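Local coordinates for protein aminoglycoside N(3)-acetyltransferase (Enterobacter cloacae, PDB 6NP3) that transfers the acetyl group of acetyl-CoA to the 3-amino group of 2-deoxystreptamine antibiotics such as gentamicin, probably conferring resistance to them, at residues 3-13 / 41-49. Residues are numbered along the deposited sequence; the frame is centred on the assembly and turned at random.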
loop_
_atom_site.group_PDB
_atom_site.type_symbol
_atom_site.label_atom_id
_atom_site.label_comp_id
_atom_site.label_asym_id
_atom_site.label_seq_id
_atom_site.Cartn_x
_atom_site.Cartn_y
_atom_site.Cartn_z
ATOM N N TRP A 3 -5.164 -9.058 23.148
ATOM C CA TRP A 3 -5.031 -7.619 23.284
ATOM C C TRP A 3 -6.378 -6.936 23.113
ATOM O O TRP A 3 -7.157 -7.275 22.215
ATOM C CB TRP A 3 -4.086 -7.093 22.213
ATOM C CG TRP A 3 -2.711 -7.652 22.315
ATOM C CD1 TRP A 3 -2.174 -8.653 21.563
ATOM C CD2 TRP A 3 -1.684 -7.229 23.216
ATOM N NE1 TRP A 3 -0.883 -8.893 21.950
ATOM C CE2 TRP A 3 -0.551 -8.027 22.957
ATOM C CE3 TRP A 3 -1.611 -6.256 24.216
ATOM C CZ2 TRP A 3 0.637 -7.878 23.653
ATOM C CZ3 TRP A 3 -0.428 -6.112 24.911
ATOM C CH2 TRP A 3 0.679 -6.923 24.629
ATOM N N SER A 4 -6.645 -5.974 23.986
ATOM C CA SER A 4 -7.836 -5.151 23.897
ATOM C C SER A 4 -7.569 -3.931 23.024
ATOM O O SER A 4 -6.425 -3.504 22.835
ATOM C CB SER A 4 -8.248 -4.666 25.280
ATOM O OG SER A 4 -7.289 -3.760 25.768
ATOM N N LYS A 5 -8.650 -3.345 22.510
ATOM C CA LYS A 5 -8.516 -2.106 21.750
ATOM C C LYS A 5 -7.787 -1.046 22.565
ATOM O O LYS A 5 -6.854 -0.395 22.078
ATOM C CB LYS A 5 -9.890 -1.596 21.309
ATOM C CG LYS A 5 -9.819 -0.240 20.619
ATOM C CD LYS A 5 -11.146 0.172 19.993
ATOM C CE LYS A 5 -12.213 0.404 21.037
ATOM N NZ LYS A 5 -13.430 1.037 20.460
ATOM N N SER A 6 -8.200 -0.853 23.820
ATOM C CA SER A 6 -7.575 0.172 24.647
ATOM C C SER A 6 -6.066 -0.019 24.742
ATOM O O SER A 6 -5.305 0.953 24.679
ATOM C CB SER A 6 -8.190 0.164 26.050
ATOM O OG SER A 6 -7.451 0.970 26.956
ATOM N N GLU A 7 -5.610 -1.254 24.946
ATOM C CA GLU A 7 -4.173 -1.486 25.048
ATOM C C GLU A 7 -3.471 -1.110 23.748
ATOM O O GLU A 7 -2.411 -0.469 23.759
ATOM C CB GLU A 7 -3.910 -2.957 25.359
ATOM C CG GLU A 7 -4.237 -3.390 26.788
ATOM C CD GLU A 7 -4.103 -4.888 26.989
ATOM O OE1 GLU A 7 -4.707 -5.660 26.221
ATOM O OE2 GLU A 7 -3.385 -5.296 27.922
ATOM N N LEU A 8 -4.058 -1.501 22.616
ATOM C CA LEU A 8 -3.463 -1.150 21.332
ATOM C C LEU A 8 -3.403 0.355 21.139
ATOM O O LEU A 8 -2.399 0.878 20.631
ATOM C CB LEU A 8 -4.240 -1.801 20.202
ATOM C CG LEU A 8 -4.265 -3.323 20.226
ATOM C CD1 LEU A 8 -5.141 -3.847 19.106
ATOM C CD2 LEU A 8 -2.880 -3.932 20.104
ATOM N N VAL A 9 -4.467 1.070 21.503
ATOM C CA VAL A 9 -4.465 2.516 21.340
ATOM C C VAL A 9 -3.336 3.148 22.144
ATOM O O VAL A 9 -2.661 4.072 21.678
ATOM C CB VAL A 9 -5.845 3.102 21.699
ATOM C CG1 VAL A 9 -5.750 4.592 21.687
ATOM C CG2 VAL A 9 -6.881 2.618 20.720
ATOM N N ARG A 10 -3.153 2.705 23.393
ATOM C CA ARG A 10 -2.092 3.284 24.203
ATOM C C ARG A 10 -0.730 2.958 23.610
ATOM O O ARG A 10 0.178 3.790 23.644
ATOM C CB ARG A 10 -2.189 2.819 25.658
ATOM C CG ARG A 10 -3.541 3.089 26.313
ATOM C CD ARG A 10 -4.007 4.528 26.142
ATOM N NE ARG A 10 -3.197 5.496 26.882
ATOM C CZ ARG A 10 -3.258 6.809 26.704
ATOM N NH1 ARG A 10 -4.081 7.323 25.802
ATOM N NH2 ARG A 10 -2.483 7.610 27.419
ATOM N N GLN A 11 -0.556 1.737 23.094
ATOM C CA GLN A 11 0.696 1.396 22.420
ATOM C C GLN A 11 0.938 2.259 21.180
ATOM O O GLN A 11 2.078 2.668 20.918
ATOM C CB GLN A 11 0.684 -0.073 22.015
ATOM C CG GLN A 11 0.861 -1.052 23.146
ATOM C CD GLN A 11 0.681 -2.471 22.698
ATOM O OE1 GLN A 11 -0.169 -2.758 21.878
ATOM N NE2 GLN A 11 1.497 -3.372 23.222
ATOM N N LEU A 12 -0.109 2.527 20.395
ATOM C CA LEU A 12 0.040 3.379 19.221
ATOM C C LEU A 12 0.421 4.792 19.622
ATOM O O LEU A 12 1.271 5.428 18.982
ATOM C CB LEU A 12 -1.248 3.344 18.410
ATOM C CG LEU A 12 -1.531 2.018 17.694
ATOM C CD1 LEU A 12 -2.970 1.914 17.244
ATOM C CD2 LEU A 12 -0.596 1.862 16.511
ATOM N N ARG A 13 -0.170 5.293 20.710
ATOM C CA ARG A 13 0.211 6.609 21.204
ATOM C C ARG A 13 1.669 6.608 21.634
ATOM O O ARG A 13 2.413 7.556 21.348
ATOM C CB ARG A 13 -0.707 7.009 22.359
ATOM C CG ARG A 13 -2.147 7.300 21.956
ATOM C CD ARG A 13 -2.386 8.807 21.873
ATOM N NE ARG A 13 -3.728 9.174 21.427
ATOM C CZ ARG A 13 -4.103 9.211 20.151
ATOM N NH1 ARG A 13 -3.246 8.887 19.189
ATOM N NH2 ARG A 13 -5.340 9.575 19.842
ATOM N N THR A 41 -10.318 -5.525 15.988
ATOM C CA THR A 41 -9.814 -4.825 17.172
ATOM C C THR A 41 -8.703 -3.850 16.806
ATOM O O THR A 41 -8.669 -2.713 17.290
ATOM C CB THR A 41 -9.325 -5.841 18.211
ATOM O OG1 THR A 41 -10.424 -6.688 18.576
ATOM C CG2 THR A 41 -8.767 -5.149 19.453
ATOM N N LEU A 42 -7.786 -4.277 15.945
ATOM C CA LEU A 42 -6.703 -3.403 15.524
ATOM C C LEU A 42 -7.175 -2.330 14.560
ATOM O O LEU A 42 -6.695 -1.198 14.640
ATOM C CB LEU A 42 -5.588 -4.236 14.922
ATOM C CG LEU A 42 -4.378 -3.454 14.422
ATOM C CD1 LEU A 42 -3.762 -2.574 15.445
ATOM C CD2 LEU A 42 -3.336 -4.468 13.914
ATOM N N VAL A 43 -8.098 -2.644 13.651
ATOM C CA VAL A 43 -8.683 -1.595 12.816
ATOM C C VAL A 43 -9.320 -0.516 13.695
ATOM O O VAL A 43 -9.109 0.689 13.494
ATOM C CB VAL A 43 -9.700 -2.204 11.833
ATOM C CG1 VAL A 43 -10.422 -1.128 11.067
ATOM C CG2 VAL A 43 -9.032 -3.146 10.885
ATOM N N ASP A 44 -10.135 -0.934 14.674
ATOM C CA ASP A 44 -10.770 0.026 15.576
ATOM C C ASP A 44 -9.734 0.838 16.332
ATOM O O ASP A 44 -9.910 2.040 16.558
ATOM C CB ASP A 44 -11.694 -0.683 16.574
ATOM C CG ASP A 44 -12.888 -1.341 15.916
ATOM O OD1 ASP A 44 -13.285 -0.948 14.801
ATOM O OD2 ASP A 44 -13.474 -2.244 16.553
ATOM N N ALA A 45 -8.664 0.190 16.773
ATOM C CA ALA A 45 -7.630 0.908 17.505
ATOM C C ALA A 45 -6.935 1.943 16.621
ATOM O O ALA A 45 -6.651 3.056 17.075
ATOM C CB ALA A 45 -6.601 -0.085 18.034
ATOM N N LEU A 46 -6.644 1.595 15.364
ATOM C CA LEU A 46 -6.024 2.549 14.450
ATOM C C LEU A 46 -6.912 3.765 14.226
ATOM O O LEU A 46 -6.437 4.909 14.225
ATOM C CB LEU A 46 -5.724 1.863 13.117
ATOM C CG LEU A 46 -4.693 0.736 13.104
ATOM C CD1 LEU A 46 -4.745 -0.033 11.808
ATOM C CD2 LEU A 46 -3.317 1.347 13.335
ATOM N N ILE A 47 -8.204 3.528 14.010
ATOM C CA ILE A 47 -9.150 4.607 13.795
ATOM C C ILE A 47 -9.238 5.491 15.024
ATOM O O ILE A 47 -9.267 6.721 14.915
ATOM C CB ILE A 47 -10.510 4.009 13.395
ATOM C CG1 ILE A 47 -10.397 3.346 12.022
ATOM C CG2 ILE A 47 -11.606 5.054 13.414
ATOM C CD1 ILE A 47 -11.604 2.540 11.628
ATOM N N GLU A 48 -9.256 4.890 16.208
ATOM C CA GLU A 48 -9.315 5.686 17.423
ATOM C C GLU A 48 -8.030 6.484 17.622
ATOM O O GLU A 48 -8.059 7.642 18.049
ATOM C CB GLU A 48 -9.551 4.755 18.606
ATOM C CG GLU A 48 -9.677 5.496 19.906
ATOM C CD GLU A 48 -10.281 4.660 21.008
ATOM O OE1 GLU A 48 -9.776 4.739 22.139
ATOM O OE2 GLU A 48 -11.251 3.933 20.734
ATOM N N ALA A 49 -6.880 5.879 17.302
ATOM C CA ALA A 49 -5.607 6.567 17.495
ATOM C C ALA A 49 -5.470 7.797 16.596
ATOM O O ALA A 49 -4.956 8.834 17.035
ATOM C CB ALA A 49 -4.428 5.619 17.289
#
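Val-9 and Ala-45 mark where segments 5-13 and 41-49 of helices 5-15 and 39-50 come together: their CA atoms are 5.2 Å apart, and the short axes approach to 8.6 Å with a crossing angle of -46°, both running the same general way. Such closeness is consistent with the small side chain of Ala-45, whose methyl is a knob in the hole formed by Lys-5, Leu-8, Val-9 and Leu-12; its CB lies 3.6 Å from Leu-8 CB. Val-9 adds its CG2 branch, which packs over the Ala-45 backbone and against the Glu-48 chain crossing it at about a right angle. Deeper in, Leu-8 CD1 reaches Thr-41 CG2 and Leu-42, whereas Leu-12 CD1 meets Leu-46 CD2 at 4.0 Å and also the Ala-49 methyl. Leu-12 and Leu-46 both continue onto Leu-158 of strand 156-160, which places the helix pair on the central mixed sheet. At the outer border Lys-5, in one of its two conformers, is the reciprocal knob, among Thr-41, Asp-44, Ala-45 and Glu-48. With CG anti to the backbone N (chi1 175°), its aliphatic part runs across helix 39-50, CD touching Asp-44 CB at 3.6 Å, and a bend at chi3 precedes the long salt bridge from NZ to Glu-48 OE2, also 3.6 Å. At the other end Arg-13, likewise in one of two conformers, turns its guanidinium edge to one carbonyl: NH1 and NH2 donate to Ala-49 O at 2.8 and 2.9 Å. The oxygen lies near the guanidinium plane, and both bonds are well bent, as two donors share one acceptor. NH1 also bonds Val-17 O, further fixing the group. Chemically, then, the interface is apolar inside; in these conformers a loose ionic pair borders it, and Arg-13 NH1 and NH2 grip Ala-49 O end-on, tying Arg-13 to the backbone of helix 39-50.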